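Local coordinates for protein ParB-C (Sulfolobus sp. NOB8H2, PDB 4RS7) that takes part in DNA segregation as the C-terminal, histone-like domain of an archaeal plasmid partition protein and probably binds DNA, at the interface of chains A and B. Numbering follows the deposited sequence. Chains: chain A/B, ParB-C.

Contacts 1 and 2 are neighbouring patches of one two-fold symmetric interface, the centres of their C-alpha atoms about 10 Å apart. Both draw on the long helix (24-50 in chain A, 24-49 in chain B), on helix 63-74 and the 3-10 helix 75-77 and, in contact 1, on the segment that follows. Tyr77 serves in both: B:Tyr77 lies on A:Tyr41 in contact 1, A:Tyr77 on chain B's long helix in contact 2. Both recur with the chains exchanged; contact 1 sets Tyr41 against Tyr41 and Phe78 against Phe78, and contact 2 lies nearer that helix's N-terminal end. Together they suggest an intertwined, histone-like dimer.

Contact 1: the interface of chains A and B. Residues chain A 40-41, 44, 70, 78; chain B 41, 77-78, 81.
The phenol oxygen OH of B:Tyr41 reaches water 1 at 2.9 Å, and the same water lies 2.8 Å from the backbone O of A:Tyr41, a polar bridge within an aromatic cluster. The methyl CB of A:Ala44 comes to 3.3 Å of OH of B:Tyr41, and CZ of A:Phe70 also borders this hydroxyl; the small alanine lets the ring end settle against the helix. The two Tyr41 rings meet obliquely, CD2 of A:Tyr41 standing at the edge of the B:Tyr41 ring, 3.4 Å from its CE2. A:Phe78 turns its ring edge to the B:Tyr41 ring, the planes 88° apart, with CE2 of B:Tyr41 in the phenylalanine's plane. The two Phe78 side chains run antiparallel past one another: CB of A:Phe78 sits over the face of the B:Phe78 ring, 3.6 Å from its centroid, while CA of B:Phe78 covers a face of the A:Phe78 ring. In each, CG lies anti to the carbonyl carbon (chi1 -73° in A:Phe78), which carries the ring across its partner. CB of B:Tyr77 caps the A:Tyr41 ring, 3.9 Å from the centroid, and CE1 of B:Phe81 touches CB of A:Tyr41. Phenylalanine gives flat apolar faces on which the partner's CA and CB pack; the B:Tyr41 hydroxyl allows the water bridge. This patch joins the long helices to the segments after helix 63-74 and probably forms a central part of the dimer core.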
ATOM      1  N   ILE A  40       5.573   3.662   4.051  1.00 13.27           N
ATOM      2  CA  ILE A  40       4.135   3.550   4.257  1.00 14.23           C
ATOM      3  C   ILE A  40       3.680   2.102   4.087  1.00 14.71           C
ATOM      4  O   ILE A  40       2.924   1.574   4.902  1.00 10.00           O
ATOM      5  CB  ILE A  40       3.347   4.498   3.320  1.00 11.84           C
ATOM      6  CG1 ILE A  40       3.719   5.952   3.617  1.00 17.58           C
ATOM      7  CG2 ILE A  40       1.850   4.299   3.483  1.00 12.74           C
ATOM      8  CD1 ILE A  40       3.080   6.960   2.695  1.00 21.10           C
ATOM      9  N   TYR A  41       4.158   1.449   3.036  1.00 10.64           N
ATOM     10  CA  TYR A  41       3.774   0.067   2.787  1.00 15.29           C
ATOM     11  C   TYR A  41       4.405  -0.894   3.798  1.00 13.92           C
ATOM     12  O   TYR A  41       3.827  -1.936   4.121  1.00 12.53           O
ATOM     13  CB  TYR A  41       4.063  -0.307   1.329  1.00 10.58           C
ATOM     14  CG  TYR A  41       3.185   0.489   0.394  1.00 12.91           C
ATOM     15  CD1 TYR A  41       3.579   1.742  -0.059  1.00 17.44           C
ATOM     16  CD2 TYR A  41       1.937   0.015   0.006  1.00 13.70           C
ATOM     17  CE1 TYR A  41       2.769   2.490  -0.897  1.00 15.64           C
ATOM     18  CE2 TYR A  41       1.113   0.761  -0.835  1.00 11.24           C
ATOM     19  CZ  TYR A  41       1.541   1.997  -1.280  1.00 15.61           C
ATOM     20  OH  TYR A  41       0.743   2.751  -2.112  1.00 14.32           O
ATOM     21  N   ALA A  44       2.225  -0.860   7.064  1.00  9.95           N
ATOM     22  CA  ALA A  44       1.094  -1.765   6.932  1.00 11.30           C
ATOM     23  C   ALA A  44       1.509  -3.208   7.212  1.00 11.12           C
ATOM     24  O   ALA A  44       0.805  -3.936   7.908  1.00 14.16           O
ATOM     25  CB  ALA A  44       0.481  -1.640   5.546  1.00 14.40           C
ATOM     26  N   PHE A  70      -3.851 -11.910   4.214  1.00 12.14           N
ATOM     27  CA  PHE A  70      -3.342 -10.541   4.113  1.00 12.07           C
ATOM     28  C   PHE A  70      -3.745  -9.896   2.792  1.00 12.05           C
ATOM     29  O   PHE A  70      -4.270  -8.785   2.769  1.00 12.40           O
ATOM     30  CB  PHE A  70      -1.816 -10.506   4.264  1.00 14.98           C
ATOM     31  CG  PHE A  70      -1.196  -9.162   3.946  1.00 14.20           C
ATOM     32  CD1 PHE A  70      -1.181  -8.149   4.889  1.00 13.60           C
ATOM     33  CD2 PHE A  70      -0.619  -8.921   2.706  1.00 16.20           C
ATOM     34  CE1 PHE A  70      -0.608  -6.920   4.607  1.00 12.92           C
ATOM     35  CE2 PHE A  70      -0.043  -7.692   2.418  1.00 14.95           C
ATOM     36  CZ  PHE A  70      -0.038  -6.693   3.370  1.00 13.63           C
ATOM     37  N   PHE A  78      -4.521  -1.313  -2.649  1.00 14.45           N
ATOM     38  CA  PHE A  78      -3.361  -1.156  -3.526  1.00 13.90           C
ATOM     39  C   PHE A  78      -3.739  -0.328  -4.749  1.00 15.97           C
ATOM     40  O   PHE A  78      -3.807  -0.844  -5.865  1.00 14.98           O
ATOM     41  CB  PHE A  78      -2.833  -2.522  -3.981  1.00 14.56           C
ATOM     42  CG  PHE A  78      -2.120  -3.303  -2.905  1.00 16.45           C
ATOM     43  CD1 PHE A  78      -1.926  -4.669  -3.044  1.00 17.96           C
ATOM     44  CD2 PHE A  78      -1.630  -2.679  -1.772  1.00 14.53           C
ATOM     45  CE1 PHE A  78      -1.261  -5.398  -2.070  1.00 15.53           C
ATOM     46  CE2 PHE A  78      -0.966  -3.401  -0.795  1.00 17.47           C
ATOM     47  CZ  PHE A  78      -0.782  -4.759  -0.943  1.00 16.86           C
TER
ATOM     48  N   TYR B  41      -2.625   2.971   4.243  1.00 15.19           N
ATOM     49  CA  TYR B  41      -2.412   3.034   2.796  1.00 14.59           C
ATOM     50  C   TYR B  41      -2.843   4.368   2.199  1.00 17.66           C
ATOM     51  O   TYR B  41      -2.289   4.818   1.193  1.00 13.52           O
ATOM     52  CB  TYR B  41      -3.133   1.883   2.082  1.00 14.16           C
ATOM     53  CG  TYR B  41      -2.497   0.524   2.295  1.00 16.10           C
ATOM     54  CD1 TYR B  41      -3.152  -0.467   3.016  1.00 12.37           C
ATOM     55  CD2 TYR B  41      -1.242   0.234   1.775  1.00 18.44           C
ATOM     56  CE1 TYR B  41      -2.574  -1.714   3.209  1.00 13.37           C
ATOM     57  CE2 TYR B  41      -0.654  -1.006   1.965  1.00 19.81           C
ATOM     58  CZ  TYR B  41      -1.326  -1.978   2.680  1.00 14.87           C
ATOM     59  OH  TYR B  41      -0.747  -3.213   2.868  1.00 13.17           O
ATOM     60  N   TYR B  77       5.767  -1.947  -4.197  1.00 13.11           N
ATOM     61  CA  TYR B  77       5.468  -1.894  -2.767  1.00 13.03           C
ATOM     62  C   TYR B  77       4.155  -2.609  -2.433  1.00 16.02           C
ATOM     63  O   TYR B  77       3.806  -2.755  -1.259  1.00 11.89           O
ATOM     64  CB  TYR B  77       5.365  -0.441  -2.287  1.00 13.36           C
ATOM     65  CG  TYR B  77       6.604   0.416  -2.498  1.00 13.73           C
ATOM     66  CD1 TYR B  77       6.485   1.787  -2.684  1.00 12.11           C
ATOM     67  CD2 TYR B  77       7.882  -0.135  -2.486  1.00 16.91           C
ATOM     68  CE1 TYR B  77       7.591   2.586  -2.863  1.00 13.15           C
ATOM     69  CE2 TYR B  77       9.009   0.667  -2.670  1.00 16.26           C
ATOM     70  CZ  TYR B  77       8.847   2.030  -2.857  1.00 15.79           C
ATOM     71  OH  TYR B  77       9.934   2.852  -3.041  1.00 18.81           O
ATOM     72  N   PHE B  78       3.426  -3.027  -3.466  1.00 11.19           N
ATOM     73  CA  PHE B  78       2.118  -3.657  -3.297  1.00 13.17           C
ATOM     74  C   PHE B  78       2.247  -5.100  -2.823  1.00 16.08           C
ATOM     75  O   PHE B  78       1.878  -6.027  -3.541  1.00 16.38           O
ATOM     76  CB  PHE B  78       1.339  -3.640  -4.617  1.00 15.62           C
ATOM     77  CG  PHE B  78       0.745  -2.302  -4.973  1.00 15.30           C
ATOM     78  CD1 PHE B  78       0.130  -2.120  -6.201  1.00 16.64           C
ATOM     79  CD2 PHE B  78       0.791  -1.236  -4.089  1.00 15.40           C
ATOM     80  CE1 PHE B  78      -0.427  -0.901  -6.544  1.00 14.16           C
ATOM     81  CE2 PHE B  78       0.234  -0.010  -4.427  1.00 12.70           C
ATOM     82  CZ  PHE B  78      -0.375   0.156  -5.655  1.00 13.48           C
ATOM     83  N   PHE B  81       5.708  -7.064   2.933  1.00 13.27           N
ATOM     84  CA  PHE B  81       7.153  -7.072   3.117  1.00 13.29           C
ATOM     85  C   PHE B  81       7.510  -8.183   4.090  1.00 14.46           C
ATOM     86  O   PHE B  81       6.742  -8.474   5.006  1.00 14.94           O
ATOM     87  CB  PHE B  81       7.640  -5.722   3.644  1.00 12.49           C
ATOM     88  CG  PHE B  81       7.595  -4.620   2.622  1.00 14.43           C
ATOM     89  CD1 PHE B  81       6.386  -4.203   2.085  1.00 12.48           C
ATOM     90  CD2 PHE B  81       8.761  -4.000   2.198  1.00 16.23           C
ATOM     91  CE1 PHE B  81       6.336  -3.192   1.142  1.00 14.53           C
ATOM     92  CE2 PHE B  81       8.723  -2.981   1.255  1.00 21.68           C
ATOM     93  CZ  PHE B  81       7.506  -2.576   0.727  1.00 17.06           C
TER
HETATM   94  O   HOH W   1       2.118  -3.350   2.391  1.00 15.56           O

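Contact 2: the interface of chains A and B. Residues chain A 73-74, 77; chain B 10, 34, 37-38.
A:Tyr77, in the 3-10 helix 75-77, faces B:Trp34, B:Met37 and B:Glu38 on chain B's helix 24-49, its own backbone near helical at phi -89° and psi -12°. Its hydroxyl OH donates a hydrogen bond of 2.9 Å to the backbone O of B:Trp34, approaching from above the carbonyl plane. OH of A:Tyr77 also lies 2.8 Å from water 3, itself 2.6 Å from the carboxylate OE1 of B:Glu38. CA of B:Glu38 sits over the centre of one face of the A:Tyr77 ring, and its CB is 3.6 Å from CZ of A:Tyr77. Chi1 of B:Glu38 (-180°) sets CG anti to the backbone N, and the extended chain runs past CE2 of A:Tyr77 to the water. The B:Met37 side chain crosses that of A:Tyr77 at about a right angle, its CB against CE1. A phenylalanine in place of A:Tyr77 would probably keep the ring packing but leave the B:Trp34 carbonyl and water 3 without their hydroxyl partner. A:Met73 lays CB 3.6 Å from CE of B:Met10 and its selenium 3.8 Å from CG of B:Met37; all three are selenomethionine standing in for methionine, whose flexible apolar chain moulds itself to uneven surfaces. B:Trp34 suits both needs: its indole NE1 reaches water 2, which also contacts O of A:Met73, while CD1 packs against CG of A:Met73. The site fastens the end of helix 63-74 to the partner's long helix and probably helps interlock the chains.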
HETATM    1  N   MSE A  73      -7.252  -9.031   2.507  1.00 14.00           N
HETATM    2  CA  MSE A  73      -7.564  -7.847   3.305  1.00 16.40           C
HETATM    3  C   MSE A  73      -7.185  -6.538   2.614  1.00 16.78           C
HETATM    4  O   MSE A  73      -7.939  -5.565   2.671  1.00 15.52           O
HETATM    5  CB  MSE A  73      -6.877  -7.911   4.675  1.00 11.46           C
HETATM    6  CG  MSE A  73      -7.076  -6.651   5.522  1.00 14.40           C
HETATM    7 SE   MSE A  73      -6.104  -6.691   7.214  1.00 19.83          SE
HETATM    8  CE  MSE A  73      -7.259  -7.913   8.215  1.00 17.23           C
ATOM      9  N   VAL A  74      -6.024  -6.509   1.965  1.00 16.33           N
ATOM     10  CA  VAL A  74      -5.454  -5.228   1.538  1.00 14.32           C
ATOM     11  C   VAL A  74      -5.437  -4.956   0.031  1.00 15.36           C
ATOM     12  O   VAL A  74      -5.179  -3.832  -0.383  1.00 16.16           O
ATOM     13  CB  VAL A  74      -4.030  -5.020   2.109  1.00 15.57           C
ATOM     14  CG1 VAL A  74      -4.045  -5.187   3.628  1.00 12.66           C
ATOM     15  CG2 VAL A  74      -3.038  -5.988   1.460  1.00 14.42           C
ATOM     16  N   TYR A  77      -6.827  -1.877  -1.339  1.00 13.70           N
ATOM     17  CA  TYR A  77      -6.119  -0.665  -0.931  1.00 15.41           C
ATOM     18  C   TYR A  77      -4.909  -0.355  -1.814  1.00 17.10           C
ATOM     19  O   TYR A  77      -4.329   0.727  -1.715  1.00 17.25           O
ATOM     20  CB  TYR A  77      -5.651  -0.788   0.521  1.00 14.47           C
ATOM     21  CG  TYR A  77      -6.763  -1.014   1.525  1.00 14.41           C
ATOM     22  CD1 TYR A  77      -6.552  -1.812   2.642  1.00 13.47           C
ATOM     23  CD2 TYR A  77      -8.009  -0.421   1.370  1.00 19.77           C
ATOM     24  CE1 TYR A  77      -7.550  -2.024   3.570  1.00 16.48           C
ATOM     25  CE2 TYR A  77      -9.018  -0.625   2.300  1.00 17.47           C
ATOM     26  CZ  TYR A  77      -8.779  -1.429   3.399  1.00 21.07           C
ATOM     27  OH  TYR A  77      -9.764  -1.649   4.334  1.00 23.24           O
TER
HETATM   28  N   MSE B  10     -13.980 -10.175   3.299  1.00 19.39           N
HETATM   29  CA  MSE B  10     -13.021 -11.241   3.563  1.00 19.21           C
HETATM   30  C   MSE B  10     -13.687 -12.597   3.829  1.00 17.99           C
HETATM   31  O   MSE B  10     -13.849 -13.002   4.982  1.00 13.41           O
HETATM   32  CB  MSE B  10     -12.115 -10.860   4.737  1.00 16.68           C
HETATM   33  CG  MSE B  10     -11.439  -9.496   4.594  1.00 18.80           C
HETATM   34 SE   MSE B  10     -10.141  -9.192   6.007  1.00 20.17          SE
HETATM   35  CE  MSE B  10      -8.982 -10.720   5.622  1.00 15.65           C
ATOM     36  N   TRP B  34      -8.596  -4.294   9.666  1.00 15.83           N
ATOM     37  CA  TRP B  34      -9.044  -4.067   8.293  1.00 14.53           C
ATOM     38  C   TRP B  34      -9.278  -2.580   8.029  1.00 15.88           C
ATOM     39  O   TRP B  34      -8.780  -2.027   7.044  1.00 14.41           O
ATOM     40  CB  TRP B  34     -10.324  -4.870   8.039  1.00 15.55           C
ATOM     41  CG  TRP B  34     -10.972  -4.651   6.703  1.00 14.83           C
ATOM     42  CD1 TRP B  34     -10.368  -4.680   5.479  1.00 16.31           C
ATOM     43  CD2 TRP B  34     -12.364  -4.419   6.456  1.00 15.46           C
ATOM     44  NE1 TRP B  34     -11.294  -4.456   4.488  1.00 19.01           N
ATOM     45  CE2 TRP B  34     -12.530  -4.292   5.063  1.00 18.47           C
ATOM     46  CE3 TRP B  34     -13.488  -4.290   7.281  1.00 19.41           C
ATOM     47  CZ2 TRP B  34     -13.767  -4.047   4.475  1.00 20.65           C
ATOM     48  CZ3 TRP B  34     -14.717  -4.050   6.695  1.00 20.76           C
ATOM     49  CH2 TRP B  34     -14.847  -3.931   5.305  1.00 19.79           C
HETATM   50  N   MSE B  37      -5.923  -0.585   8.309  1.00 13.50           N
HETATM   51  CA  MSE B  37      -5.096  -0.714   7.110  1.00 14.41           C
HETATM   52  C   MSE B  37      -5.449   0.347   6.078  1.00 15.23           C
HETATM   53  O   MSE B  37      -4.564   0.896   5.429  1.00 18.48           O
HETATM   54  CB  MSE B  37      -5.235  -2.105   6.489  1.00 18.92           C
HETATM   55  CG  MSE B  37      -4.587  -3.211   7.301  1.00 13.32           C
HETATM   56 SE   MSE B  37      -2.627  -3.095   7.317  1.00 20.38          SE
HETATM   57  CE  MSE B  37      -2.280  -4.564   8.536  1.00 17.47           C
ATOM     58  N   GLU B  38      -6.738   0.638   5.921  1.00 15.90           N
ATOM     59  CA  GLU B  38      -7.145   1.656   4.951  1.00 14.89           C
ATOM     60  C   GLU B  38      -6.473   2.990   5.271  1.00 18.50           C
ATOM     61  O   GLU B  38      -5.986   3.685   4.377  1.00 18.09           O
ATOM     62  CB  GLU B  38      -8.669   1.824   4.911  1.00 21.65           C
ATOM     63  CG  GLU B  38      -9.113   2.871   3.906  1.00 18.95           C
ATOM     64  CD  GLU B  38     -10.611   2.917   3.699  1.00 32.50           C
ATOM     65  OE1 GLU B  38     -11.343   2.183   4.395  1.00 29.78           O
ATOM     66  OE2 GLU B  38     -11.054   3.694   2.829  1.00 40.43           O
TER
HETATM   67  O   HOH W   2     -10.578  -5.421   1.618  1.00 25.18           O
HETATM   68  O   HOH W   3     -12.097  -0.217   5.102  1.00 28.98           O